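PDB 6ZD1: telomerase reverse transcriptase from Candida tropicalis MYA-3404, which probably extends chromosome ends by reverse transcription, adding short telomeric repeats copied from a template within the RNA component of telomerase. Local coordinates for residues 199-202 against 203-207; 346-349 against 350-353; 508-511 against 512-515; 611-614 against 615-619; 656-659 against 660-664. All blocks are in the same frame, centred on the assembly; numbering follows the deposited sequence.

How the interactions relate
Following the chain, all five contacts are local and in series: each joins residues a few positions apart, and none nests in or crosses another. Interaction 1 is a turn of helix 198-216, in the range of the telomerase RNA-binding domain. Interactions 2 and 3, both in the reverse transcriptase range with centres about 30 Å apart, close the turns that start helices 349-359 and 511-520. Interactions 4 and 5 lie inside helices 609-637 and 642-664, consecutive in the chain. These last two touch: Ile612 CD1 is 3.6 Å from Phe660 CE2, and Val616 packs on Thr656, so the two helices pack against each other here.

Interaction 1: residues 199-202 against 203-207; sequences SIWN and ELSSN
The indole of Trp201 receives Ser205 CB over one face, 4.2 Å above the ring plane and displaced toward the rim, with the indole NE1 as the nearest ring atom. Beyond the helix, the same ring stacks with Tyr181 and meets Phe196 at an oblique angle, while Leu236 of strand 231-237 touches both Trp201 and Ser205. The indole's CG stands anti to the Trp201 N (chi1 173°), and Ser205 meets the ring with CB while its OG turns back to the backbone carbonyls. Ser205 OG sits between its own backbone N and carbonyl carbon, 2.9 Å from Trp201 O and 3.0 Å from Asn202 O; the hydroxyl has one proton and two acceptors within reach, so its direction is not settled. This is the familiar folding-back of serine onto the carbonyls of the preceding turn of an alpha-helix, here helix 198-216 within the range of the telomerase RNA-binding domain. Ser206 does it more plainly. Its OG donates to Asn202 O over 3.0 Å, and its backbone N reaches the same oxygen at 2.9 Å from the opposite face of the carbonyl plane, so two donors grip one acceptor. On another side of the helix, Leu204 CG lies 3.2 Å from Ile200 O, beside the backbone bond from Leu204 N to that oxygen. Both side chains, Ile200 and Leu204, pack against Tyr75, and Leu204 also touches Met72.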
loop_
_atom_site.group_PDB
_atom_site.type_symbol
_atom_site.label_atom_id
_atom_site.label_comp_id
_atom_site.label_asym_id
_atom_site.label_seq_id
_atom_site.Cartn_x
_atom_site.Cartn_y
_atom_site.Cartn_z
ATOM N N SER A 199 13.967 19.621 8.327
ATOM C CA SER A 199 13.628 20.984 8.724
ATOM C C SER A 199 12.375 21.478 8.009
ATOM O O SER A 199 11.499 22.091 8.630
ATOM C CB SER A 199 14.810 21.923 8.469
ATOM O OG SER A 199 15.320 21.782 7.153
ATOM N N ILE A 200 12.267 21.226 6.702
ATOM C CA ILE A 200 11.103 21.724 5.977
ATOM C C ILE A 200 9.909 20.790 6.142
ATOM O O ILE A 200 8.757 21.237 6.081
ATOM C CB ILE A 200 11.442 21.953 4.494
ATOM C CG1 ILE A 200 10.470 22.961 3.879
ATOM C CG2 ILE A 200 11.396 20.651 3.713
ATOM C CD1 ILE A 200 10.468 24.309 4.571
ATOM N N TRP A 201 10.141 19.496 6.374
ATOM C CA TRP A 201 9.015 18.597 6.600
ATOM C C TRP A 201 8.329 18.896 7.927
ATOM O O TRP A 201 7.095 18.908 8.002
ATOM C CB TRP A 201 9.471 17.138 6.556
ATOM C CG TRP A 201 8.379 16.184 6.952
ATOM C CD1 TRP A 201 8.212 15.586 8.168
ATOM C CD2 TRP A 201 7.289 15.738 6.132
ATOM N NE1 TRP A 201 7.090 14.789 8.155
ATOM C CE2 TRP A 201 6.507 14.864 6.916
ATOM C CE3 TRP A 201 6.901 15.991 4.812
ATOM C CZ2 TRP A 201 5.359 14.242 6.424
ATOM C CZ3 TRP A 201 5.763 15.370 4.324
ATOM C CH2 TRP A 201 5.007 14.504 5.128
ATOM N N ASN A 202 9.110 19.161 8.979
ATOM C CA ASN A 202 8.513 19.493 10.270
ATOM C C ASN A 202 7.707 20.779 10.183
ATOM O O ASN A 202 6.645 20.900 10.804
ATOM C CB ASN A 202 9.595 19.609 11.345
ATOM C CG ASN A 202 10.249 18.277 11.660
ATOM O OD1 ASN A 202 9.646 17.217 11.487
ATOM N ND2 ASN A 202 11.489 18.327 12.128
ATOM N N GLU A 203 8.188 21.746 9.401
ATOM C CA GLU A 203 7.473 23.008 9.257
ATOM C C GLU A 203 6.159 22.803 8.511
ATOM O O GLU A 203 5.106 23.286 8.942
ATOM C CB GLU A 203 8.365 24.023 8.538
ATOM C CG GLU A 203 8.089 25.482 8.868
ATOM C CD GLU A 203 7.187 26.150 7.851
ATOM O OE1 GLU A 203 6.120 26.662 8.249
ATOM O OE2 GLU A 203 7.547 26.161 6.654
ATOM N N LEU A 204 6.197 22.071 7.395
ATOM C CA LEU A 204 4.970 21.787 6.657
ATOM C C LEU A 204 3.999 20.962 7.490
ATOM O O LEU A 204 2.792 21.232 7.501
ATOM C CB LEU A 204 5.293 21.055 5.357
ATOM C CG LEU A 204 6.138 21.808 4.333
ATOM C CD1 LEU A 204 6.316 20.946 3.098
ATOM C CD2 LEU A 204 5.502 23.147 3.989
ATOM N N SER A 205 4.509 19.949 8.193
ATOM C CA SER A 205 3.637 19.039 8.928
ATOM C C SER A 205 2.972 19.740 10.106
ATOM O O SER A 205 1.762 19.600 10.320
ATOM C CB SER A 205 4.428 17.818 9.400
ATOM O OG SER A 205 5.481 18.197 10.265
ATOM N N SER A 206 3.747 20.501 10.884
ATOM C CA SER A 206 3.173 21.183 12.040
ATOM C C SER A 206 2.112 22.192 11.617
ATOM O O SER A 206 1.099 22.360 12.302
ATOM C CB SER A 206 4.275 21.872 12.849
ATOM O OG SER A 206 5.163 20.925 13.418
ATOM N N ASN A 207 2.320 22.858 10.478
ATOM C CA ASN A 207 1.349 23.843 10.010
ATOM C C ASN A 207 0.031 23.184 9.618
ATOM O O ASN A 207 -1.040 23.604 10.072
ATOM C CB ASN A 207 1.923 24.630 8.834
ATOM C CG ASN A 207 3.063 25.538 9.241
ATOM O OD1 ASN A 207 3.163 25.946 10.399
ATOM N ND2 ASN A 207 3.929 25.861 8.290
#

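Interaction 2: residues 346-349 against 350-353; sequences RLNQ and NALK
Asn348 OD1 takes the backbone N-H of Ala351 at 2.6 Å, a short and fairly straight bond (N-H...O 166°) that lies in the plane of the side-chain amide. The carboxamide comes within range because CG stands anti to the backbone N (chi1 -172°), which swings OD1 over the first turn. Ala351 CB also lies against the cap, 3.3 Å from the same oxygen and 3.7 Å from Asn348 CB. This is an N-cap: Asn348 ends the loop after helix 343-346 and supplies the acceptor for an amide in the opening turn of helix 349-359, in the reverse transcriptase range. Its backbone O accepts from Leu352 N at 2.8 Å, so the residue offers two acceptors to the first turn. On the buried side, Leu347 CD2 meets Leu352 CD2 at 4.1 Å, a hydrophobic staple between the residue before the cap and the fourth after it; helix 469-484 packs on both leucines through Leu476, Tyr477 and Phe472. Farther round the turn, Lys353 bends at chi3 and brings CE to 3.3 Å from Gln349 O. Its NZ forms a salt bridge with Glu440 and a weak bond to Asn350 OD1, while Gln349 NE2 donates to the carbonyl of Gly461.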
loop_
_atom_site.group_PDB
_atom_site.type_symbol
_atom_site.label_atom_id
_atom_site.label_comp_id
_atom_site.label_asym_id
_atom_site.label_seq_id
_atom_site.Cartn_x
_atom_site.Cartn_y
_atom_site.Cartn_z
ATOM N N ARG A 346 -15.952 13.165 7.022
ATOM C CA ARG A 346 -17.344 13.583 7.139
ATOM C C ARG A 346 -18.280 12.443 7.514
ATOM O O ARG A 346 -19.477 12.688 7.697
ATOM C CB ARG A 346 -17.829 14.223 5.828
ATOM C CG ARG A 346 -16.924 15.309 5.239
ATOM C CD ARG A 346 -16.484 16.328 6.272
ATOM N NE ARG A 346 -17.598 17.097 6.819
ATOM C CZ ARG A 346 -17.494 17.909 7.868
ATOM N NH1 ARG A 346 -16.329 18.054 8.485
ATOM N NH2 ARG A 346 -18.555 18.572 8.303
ATOM N N LEU A 347 -17.771 11.217 7.636
ATOM C CA LEU A 347 -18.614 10.064 7.933
ATOM C C LEU A 347 -19.394 10.289 9.223
ATOM O O LEU A 347 -18.855 10.790 10.213
ATOM C CB LEU A 347 -17.756 8.805 8.052
ATOM C CG LEU A 347 -18.389 7.459 7.701
ATOM C CD1 LEU A 347 -18.585 7.346 6.195
ATOM C CD2 LEU A 347 -17.540 6.309 8.219
ATOM N N ASN A 348 -20.682 9.949 9.197
ATOM C CA ASN A 348 -21.554 10.154 10.351
ATOM C C ASN A 348 -21.431 8.958 11.289
ATOM O O ASN A 348 -21.862 7.848 10.954
ATOM C CB ASN A 348 -22.999 10.357 9.900
ATOM C CG ASN A 348 -23.912 10.764 11.037
ATOM O OD1 ASN A 348 -24.339 9.930 11.835
ATOM N ND2 ASN A 348 -24.224 12.053 11.114
ATOM N N GLN A 349 -20.864 9.189 12.476
ATOM C CA GLN A 349 -20.624 8.092 13.409
ATOM C C GLN A 349 -21.928 7.442 13.845
ATOM O O GLN A 349 -22.012 6.211 13.951
ATOM C CB GLN A 349 -19.844 8.592 14.624
ATOM C CG GLN A 349 -18.410 8.985 14.316
ATOM C CD GLN A 349 -17.706 9.554 15.526
ATOM O OE1 GLN A 349 -18.253 9.553 16.629
ATOM N NE2 GLN A 349 -16.490 10.051 15.328
ATOM N N ASN A 350 -22.958 8.247 14.101
ATOM C CA ASN A 350 -24.226 7.677 14.541
ATOM C C ASN A 350 -24.889 6.882 13.422
ATOM O O ASN A 350 -25.371 5.766 13.651
ATOM C CB ASN A 350 -25.144 8.785 15.054
ATOM C CG ASN A 350 -24.700 9.324 16.403
ATOM O OD1 ASN A 350 -24.050 8.622 17.176
ATOM N ND2 ASN A 350 -25.049 10.572 16.692
ATOM N N ALA A 351 -24.890 7.416 12.199
ATOM C CA ALA A 351 -25.416 6.650 11.075
ATOM C C ALA A 351 -24.615 5.371 10.871
ATOM O O ALA A 351 -25.182 4.322 10.548
ATOM C CB ALA A 351 -25.418 7.498 9.804
ATOM N N LEU A 352 -23.296 5.433 11.079
ATOM C CA LEU A 352 -22.482 4.228 10.953
ATOM C C LEU A 352 -22.869 3.196 12.002
ATOM O O LEU A 352 -22.993 2.004 11.695
ATOM C CB LEU A 352 -20.998 4.578 11.072
ATOM C CG LEU A 352 -20.001 3.417 11.173
ATOM C CD1 LEU A 352 -20.075 2.503 9.953
ATOM C CD2 LEU A 352 -18.588 3.950 11.354
ATOM N N LYS A 353 -23.106 3.640 13.240
ATOM C CA LYS A 353 -23.462 2.704 14.301
ATOM C C LYS A 353 -24.819 2.064 14.036
ATOM O O LYS A 353 -25.022 0.881 14.337
ATOM C CB LYS A 353 -23.434 3.409 15.660
ATOM C CG LYS A 353 -22.049 3.408 16.302
ATOM C CD LYS A 353 -21.980 4.267 17.559
ATOM C CE LYS A 353 -21.937 5.750 17.217
ATOM N NZ LYS A 353 -21.696 6.597 18.422
#

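Interaction 3: residues 508-511 against 512-515; sequences TSNK and DTLK
Thr508 and Thr513 bring their hydroxyls together, OG1 to OG1 3.1 Å, at the tightly packed side of this turn. Thr508 OG1 also accepts from Asn510 N at 2.9 Å, an ST turn that bends the chain as it leaves strand 503-508. With chi1 at 69°, Thr513 tucks OG1 back over its own helix turn, where it donates to Asn510 O at 3.0 Å. The same oxygen takes Leu514 N at 3.1 Å, so hydroxyl and amide share one carbonyl. The methyl Thr513 CG2 comes across the asparagine carboxamide, 3.5 Å from Asn510 ND2, the two side chains crossing at about a right angle. Thr508 CG2 closes the buried side by touching Leu514 CB at 3.9 Å, and Tyr334 of strand 334-339 touches both residues.

The other side is looser and more exposed. Asn510 OD1 accepts from Asp512 N at 3.0 Å with a bent N-H...O angle of 147°, the donor tilted out of the amide plane. The Asp512 carboxylate lies close to the same OD1 without bonding to it, its plane turned 64° from that of the amide. Lys515 N reaches Lys511 O only weakly. The arrangement is a strand-to-helix connection in the reverse transcriptase range: an ST turn runs directly into an asparagine N-cap, which starts helix 511-520 beside the antiparallel sheet containing strands 503-508 and 334-339.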
loop_
_atom_site.group_PDB
_atom_site.type_symbol
_atom_site.label_atom_id
_atom_site.label_comp_id
_atom_site.label_asym_id
_atom_site.label_seq_id
_atom_site.Cartn_x
_atom_site.Cartn_y
_atom_site.Cartn_z
ATOM N N THR A 508 -27.942 4.957 -17.721
ATOM C CA THR A 508 -29.352 4.678 -17.927
ATOM C C THR A 508 -29.741 5.056 -19.348
ATOM O O THR A 508 -29.118 5.917 -19.973
ATOM C CB THR A 508 -30.214 5.440 -16.913
ATOM O OG1 THR A 508 -31.597 5.110 -17.102
ATOM C CG2 THR A 508 -30.022 6.941 -17.078
ATOM N N SER A 509 -30.768 4.377 -19.859
ATOM C CA SER A 509 -31.449 4.796 -21.076
ATOM C C SER A 509 -32.664 5.659 -20.783
ATOM O O SER A 509 -33.163 6.336 -21.688
ATOM C CB SER A 509 -31.875 3.579 -21.902
ATOM O OG SER A 509 -32.831 2.801 -21.202
ATOM N N ASN A 510 -33.157 5.630 -19.547
ATOM C CA ASN A 510 -34.334 6.390 -19.142
ATOM C C ASN A 510 -33.890 7.771 -18.672
ATOM O O ASN A 510 -33.332 7.915 -17.579
ATOM C CB ASN A 510 -35.092 5.650 -18.043
ATOM C CG ASN A 510 -36.508 6.157 -17.865
ATOM O OD1 ASN A 510 -36.808 7.316 -18.152
ATOM N ND2 ASN A 510 -37.390 5.287 -17.388
ATOM N N LYS A 511 -34.136 8.788 -19.501
ATOM C CA LYS A 511 -33.770 10.152 -19.145
ATOM C C LYS A 511 -34.552 10.664 -17.941
ATOM O O LYS A 511 -34.126 11.636 -17.309
ATOM C CB LYS A 511 -33.990 11.078 -20.347
ATOM C CG LYS A 511 -33.133 12.335 -20.347
ATOM C CD LYS A 511 -33.384 13.181 -21.590
ATOM C CE LYS A 511 -32.353 14.298 -21.716
ATOM N NZ LYS A 511 -32.260 15.128 -20.480
ATOM N N ASP A 512 -35.671 10.016 -17.599
ATOM C CA ASP A 512 -36.465 10.427 -16.445
ATOM C C ASP A 512 -35.833 9.940 -15.148
ATOM O O ASP A 512 -35.675 10.715 -14.196
ATOM C CB ASP A 512 -37.897 9.900 -16.569
ATOM C CG ASP A 512 -38.597 10.389 -17.825
ATOM O OD1 ASP A 512 -38.395 11.561 -18.212
ATOM O OD2 ASP A 512 -39.353 9.598 -18.429
ATOM N N THR A 513 -35.466 8.658 -15.093
ATOM C CA THR A 513 -34.741 8.148 -13.937
ATOM C C THR A 513 -33.367 8.790 -13.806
ATOM O O THR A 513 -32.784 8.769 -12.717
ATOM C CB THR A 513 -34.603 6.624 -14.019
ATOM O OG1 THR A 513 -33.720 6.277 -15.093
ATOM C CG2 THR A 513 -35.962 5.973 -14.265
ATOM N N LEU A 514 -32.842 9.373 -14.887
ATOM C CA LEU A 514 -31.616 10.155 -14.770
ATOM C C LEU A 514 -31.840 11.381 -13.898
ATOM O O LEU A 514 -30.987 11.729 -13.076
ATOM C CB LEU A 514 -31.106 10.571 -16.149
ATOM C CG LEU A 514 -29.869 11.479 -16.123
ATOM C CD1 LEU A 514 -28.635 10.722 -15.636
ATOM C CD2 LEU A 514 -29.617 12.108 -17.484
ATOM N N LYS A 515 -32.989 12.045 -14.056
ATOM C CA LYS A 515 -33.271 13.220 -13.238
ATOM C C LYS A 515 -33.588 12.842 -11.798
ATOM O O LYS A 515 -33.323 13.630 -10.885
ATOM C CB LYS A 515 -34.423 14.027 -13.839
ATOM C CG LYS A 515 -33.979 15.182 -14.729
ATOM C CD LYS A 515 -33.259 16.262 -13.927
ATOM C CE LYS A 515 -32.890 17.452 -14.805
ATOM N NZ LYS A 515 -32.237 18.550 -14.039
#

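Interaction 4: residues 611-614 against 615-619; sequences TIRE and NVDAI
Thr611 O accepts the backbone N of Asn615 at 3.0 Å, and the two side chains lie side by side, pointing the same way. The exact placing of the Asn615 amide nitrogen is doubtful, since ND2 comes too close to Thr611 O. A chi1 of -68° sets the threonine's methyl CG2 anti to the backbone N and turns OG1 toward Asn307 and Ser608. One residue on, Ile612 O takes Val616 N at 3.1 Å in a nearly straight bond (N-H...O 175°), and Val616 CG2 rests 3.4 Å from that carbonyl oxygen. This turn belongs to helix 609-637, whose buried side at Ile612 and Val616 packs on helix 642-664; Val616 also touches Ile677 of helix 670-684. Arg613 bends at chi2 to meet Asp617 in an i to i+4 salt bridge, NE to OD2 3.1 Å. The carboxylate oxygen stands well out of the guanidinium plane and the two groups are turned 75° apart, so charge attraction acts without an N-H directed at the oxygen. Cys676 packs against Arg613, and Asp617 OD1 has a weak bond with Thr680. Glu614 O accepts from Ala618 N at 2.7 Å, whereas its extended side chain reaches outside this turn to Ser308 OG and Asn310 N.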
loop_
_atom_site.group_PDB
_atom_site.type_symbol
_atom_site.label_atom_id
_atom_site.label_comp_id
_atom_site.label_asym_id
_atom_site.label_seq_id
_atom_site.Cartn_x
_atom_site.Cartn_y
_atom_site.Cartn_z
ATOM N N THR A 611 -9.615 -5.728 -4.437
ATOM C CA THR A 611 -8.857 -4.574 -4.905
ATOM C C THR A 611 -7.363 -4.785 -4.705
ATOM O O THR A 611 -6.563 -4.470 -5.594
ATOM C CB THR A 611 -9.326 -3.311 -4.184
ATOM O OG1 THR A 611 -10.662 -2.997 -4.601
ATOM C CG2 THR A 611 -8.406 -2.138 -4.503
ATOM N N ILE A 612 -6.964 -5.323 -3.548
ATOM C CA ILE A 612 -5.554 -5.640 -3.335
ATOM C C ILE A 612 -5.079 -6.629 -4.387
ATOM O O ILE A 612 -4.020 -6.452 -5.002
ATOM C CB ILE A 612 -5.325 -6.188 -1.917
ATOM C CG1 ILE A 612 -5.514 -5.089 -0.879
ATOM C CG2 ILE A 612 -3.930 -6.784 -1.802
ATOM C CD1 ILE A 612 -5.361 -5.581 0.539
ATOM N N ARG A 613 -5.878 -7.666 -4.636
ATOM C CA ARG A 613 -5.476 -8.699 -5.581
ATOM C C ARG A 613 -5.332 -8.125 -6.983
ATOM O O ARG A 613 -4.290 -8.297 -7.630
ATOM C CB ARG A 613 -6.493 -9.838 -5.549
ATOM C CG ARG A 613 -6.428 -10.776 -6.728
ATOM C CD ARG A 613 -7.676 -10.645 -7.574
ATOM N NE ARG A 613 -7.776 -11.723 -8.549
ATOM C CZ ARG A 613 -8.862 -11.972 -9.271
ATOM N NH1 ARG A 613 -9.941 -11.216 -9.124
ATOM N NH2 ARG A 613 -8.869 -12.979 -10.135
ATOM N N GLU A 614 -6.341 -7.378 -7.444
ATOM C CA GLU A 614 -6.301 -6.834 -8.799
ATOM C C GLU A 614 -5.147 -5.855 -8.984
ATOM O O GLU A 614 -4.588 -5.757 -10.083
ATOM C CB GLU A 614 -7.639 -6.173 -9.139
ATOM C CG GLU A 614 -8.769 -7.178 -9.354
ATOM C CD GLU A 614 -10.122 -6.517 -9.531
ATOM O OE1 GLU A 614 -10.165 -5.288 -9.769
ATOM O OE2 GLU A 614 -11.146 -7.227 -9.426
ATOM N N ASN A 615 -4.760 -5.139 -7.927
ATOM C CA ASN A 615 -3.605 -4.251 -8.030
ATOM C C ASN A 615 -2.324 -5.050 -8.207
ATOM O O ASN A 615 -1.479 -4.715 -9.046
ATOM C CB ASN A 615 -3.516 -3.361 -6.794
ATOM C CG ASN A 615 -4.659 -2.382 -6.713
ATOM O OD1 ASN A 615 -4.996 -1.718 -7.696
ATOM N ND2 ASN A 615 -5.281 -2.299 -5.545
ATOM N N VAL A 616 -2.152 -6.099 -7.403
ATOM C CA VAL A 616 -1.039 -7.013 -7.611
ATOM C C VAL A 616 -1.101 -7.607 -9.012
ATOM O O VAL A 616 -0.087 -7.674 -9.719
ATOM C CB VAL A 616 -1.047 -8.098 -6.519
ATOM C CG1 VAL A 616 -0.023 -9.175 -6.823
ATOM C CG2 VAL A 616 -0.785 -7.461 -5.158
ATOM N N ASP A 617 -2.301 -7.990 -9.461
ATOM C CA ASP A 617 -2.449 -8.527 -10.810
ATOM C C ASP A 617 -2.080 -7.488 -11.862
ATOM O O ASP A 617 -1.466 -7.818 -12.883
ATOM C CB ASP A 617 -3.879 -9.025 -11.027
ATOM C CG ASP A 617 -4.218 -10.232 -10.169
ATOM O OD1 ASP A 617 -3.315 -10.740 -9.464
ATOM O OD2 ASP A 617 -5.388 -10.674 -10.201
ATOM N N ALA A 618 -2.430 -6.222 -11.620
ATOM C CA ALA A 618 -2.115 -5.177 -12.589
ATOM C C ALA A 618 -0.609 -4.970 -12.712
ATOM O O ALA A 618 -0.088 -4.836 -13.826
ATOM C CB ALA A 618 -2.807 -3.872 -12.200
ATOM N N ILE A 619 0.108 -4.946 -11.583
ATOM C CA ILE A 619 1.564 -4.835 -11.652
ATOM C C ILE A 619 2.157 -6.072 -12.312
ATOM O O ILE A 619 3.082 -5.974 -13.127
ATOM C CB ILE A 619 2.177 -4.610 -10.259
ATOM C CG1 ILE A 619 1.461 -3.479 -9.529
ATOM C CG2 ILE A 619 3.646 -4.261 -10.395
ATOM C CD1 ILE A 619 1.618 -2.149 -10.202
#

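Interaction 5: residues 656-659 against 660-664; sequences TIEK and FARVN
Lys659 and Arg662 lie against each other on one side of this turn, and Phe660 between them in sequence packs on another. The aliphatic stem of Lys659 lies over one face of the Arg662 guanidinium, CG 3.6 Å above its plane and offset toward the rim, with Arg662 NH2 as the closest atom. Lys659 stays extended, its CG anti to the backbone N (chi1 -166°), which carries its ammonium past the arginine to the carbonyl of Leu597 and a salt bridge with Glu122. The arginine's partner, Glu658, approaches from the guanidinium edge instead. Its chain bends at chi2, and OE2 accepts from Arg662 NH1 at 3.1 Å through its syn lone pair. The fit is imperfect: the oxygen lies 26° out of the guanidinium plane, the N-H...O angle is 142°, and the carboxylate is turned well away from coplanarity with the guanidinium. Arg662 CD adds a contact 3.3 Å from the same OE2, while Glu658 OE1 has a weak, long ion pair with Arg123.

The backbone continues regularly through this last part of helix 642-664, with Phe660 N bonded to Thr656 O at 2.9 Å. The Phe660 ring packs on Val670 of helix 670-684. Asn664 ND2 lies over one ring face, 3.1 Å above the plane, and is held by Leu602 O. Lys659 NZ and Arg662 NH2 stand 4.6 Å apart; Glu122 beside the lysine and Glu658 beside the arginine probably offset this proximity, allowing the lysine methylenes to lie over the arginine's guanidinium face.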
loop_
_atom_site.group_PDB
_atom_site.type_symbol
_atom_site.label_atom_id
_atom_site.label_comp_id
_atom_site.label_asym_id
_atom_site.label_seq_id
_atom_site.Cartn_x
_atom_site.Cartn_y
_atom_site.Cartn_z
ATOM N N THR A 656 6.140 -9.512 -2.658
ATOM C CA THR A 656 4.737 -9.128 -2.558
ATOM C C THR A 656 4.136 -9.614 -1.246
ATOM O O THR A 656 3.501 -8.842 -0.518
ATOM C CB THR A 656 3.958 -9.692 -3.748
ATOM O OG1 THR A 656 4.538 -9.222 -4.972
ATOM C CG2 THR A 656 2.493 -9.274 -3.685
ATOM N N ILE A 657 4.362 -10.884 -0.905
ATOM C CA ILE A 657 3.791 -11.426 0.322
ATOM C C ILE A 657 4.382 -10.724 1.536
ATOM O O ILE A 657 3.663 -10.378 2.480
ATOM C CB ILE A 657 3.997 -12.950 0.384
ATOM C CG1 ILE A 657 3.267 -13.635 -0.773
ATOM C CG2 ILE A 657 3.482 -13.498 1.700
ATOM C CD1 ILE A 657 1.769 -13.417 -0.754
ATOM N N GLU A 658 5.694 -10.471 1.513
ATOM C CA GLU A 658 6.351 -9.818 2.641
ATOM C C GLU A 658 5.832 -8.399 2.833
ATOM O O GLU A 658 5.495 -7.998 3.954
ATOM C CB GLU A 658 7.866 -9.814 2.420
ATOM C CG GLU A 658 8.724 -9.843 3.679
ATOM C CD GLU A 658 9.039 -8.458 4.218
ATOM O OE1 GLU A 658 9.663 -8.366 5.299
ATOM O OE2 GLU A 658 8.668 -7.463 3.562
ATOM N N LYS A 659 5.726 -7.631 1.746
ATOM C CA LYS A 659 5.251 -6.260 1.883
ATOM C C LYS A 659 3.776 -6.214 2.264
ATOM O O LYS A 659 3.357 -5.307 2.990
ATOM C CB LYS A 659 5.503 -5.481 0.591
ATOM C CG LYS A 659 5.368 -3.975 0.745
ATOM C CD LYS A 659 5.974 -3.229 -0.433
ATOM C CE LYS A 659 5.861 -1.726 -0.232
ATOM N NZ LYS A 659 6.573 -0.955 -1.289
ATOM N N PHE A 660 2.982 -7.193 1.816
ATOM C CA PHE A 660 1.578 -7.244 2.219
ATOM C C PHE A 660 1.441 -7.514 3.712
ATOM O O PHE A 660 0.597 -6.909 4.384
ATOM C CB PHE A 660 0.829 -8.315 1.424
ATOM C CG PHE A 660 -0.588 -8.528 1.881
ATOM C CD1 PHE A 660 -0.897 -9.523 2.799
ATOM C CD2 PHE A 660 -1.611 -7.728 1.400
ATOM C CE1 PHE A 660 -2.205 -9.714 3.224
ATOM C CE2 PHE A 660 -2.922 -7.916 1.819
ATOM C CZ PHE A 660 -3.218 -8.909 2.734
ATOM N N ALA A 661 2.242 -8.439 4.245
ATOM C CA ALA A 661 2.220 -8.695 5.680
ATOM C C ALA A 661 2.789 -7.515 6.458
ATOM O O ALA A 661 2.310 -7.196 7.553
ATOM C CB ALA A 661 2.990 -9.975 5.996
ATOM N N ARG A 662 3.813 -6.858 5.909
ATOM C CA ARG A 662 4.379 -5.678 6.556
ATOM C C ARG A 662 3.333 -4.578 6.702
ATOM O O ARG A 662 3.164 -4.004 7.785
ATOM C CB ARG A 662 5.581 -5.173 5.753
ATOM C CG ARG A 662 6.902 -5.110 6.511
ATOM C CD ARG A 662 8.050 -4.862 5.540
ATOM N NE ARG A 662 7.810 -3.679 4.715
ATOM C CZ ARG A 662 8.297 -3.505 3.487
ATOM N NH1 ARG A 662 9.047 -4.444 2.923
ATOM N NH2 ARG A 662 8.023 -2.393 2.818
ATOM N N VAL A 663 2.618 -4.276 5.616
ATOM C CA VAL A 663 1.676 -3.162 5.632
ATOM C C VAL A 663 0.532 -3.434 6.603
ATOM O O VAL A 663 0.255 -2.629 7.500
ATOM C CB VAL A 663 1.163 -2.878 4.209
ATOM C CG1 VAL A 663 -0.020 -1.926 4.250
ATOM C CG2 VAL A 663 2.282 -2.293 3.365
ATOM N N ASN A 664 -0.141 -4.570 6.449
ATOM C CA ASN A 664 -1.316 -4.855 7.262
ATOM C C ASN A 664 -0.989 -5.481 8.609
ATOM O O ASN A 664 -1.869 -5.540 9.473
ATOM C CB ASN A 664 -2.266 -5.767 6.490
ATOM C CG ASN A 664 -2.527 -5.262 5.098
ATOM O OD1 ASN A 664 -3.170 -4.231 4.913
ATOM N ND2 ASN A 664 -2.012 -5.972 4.105
#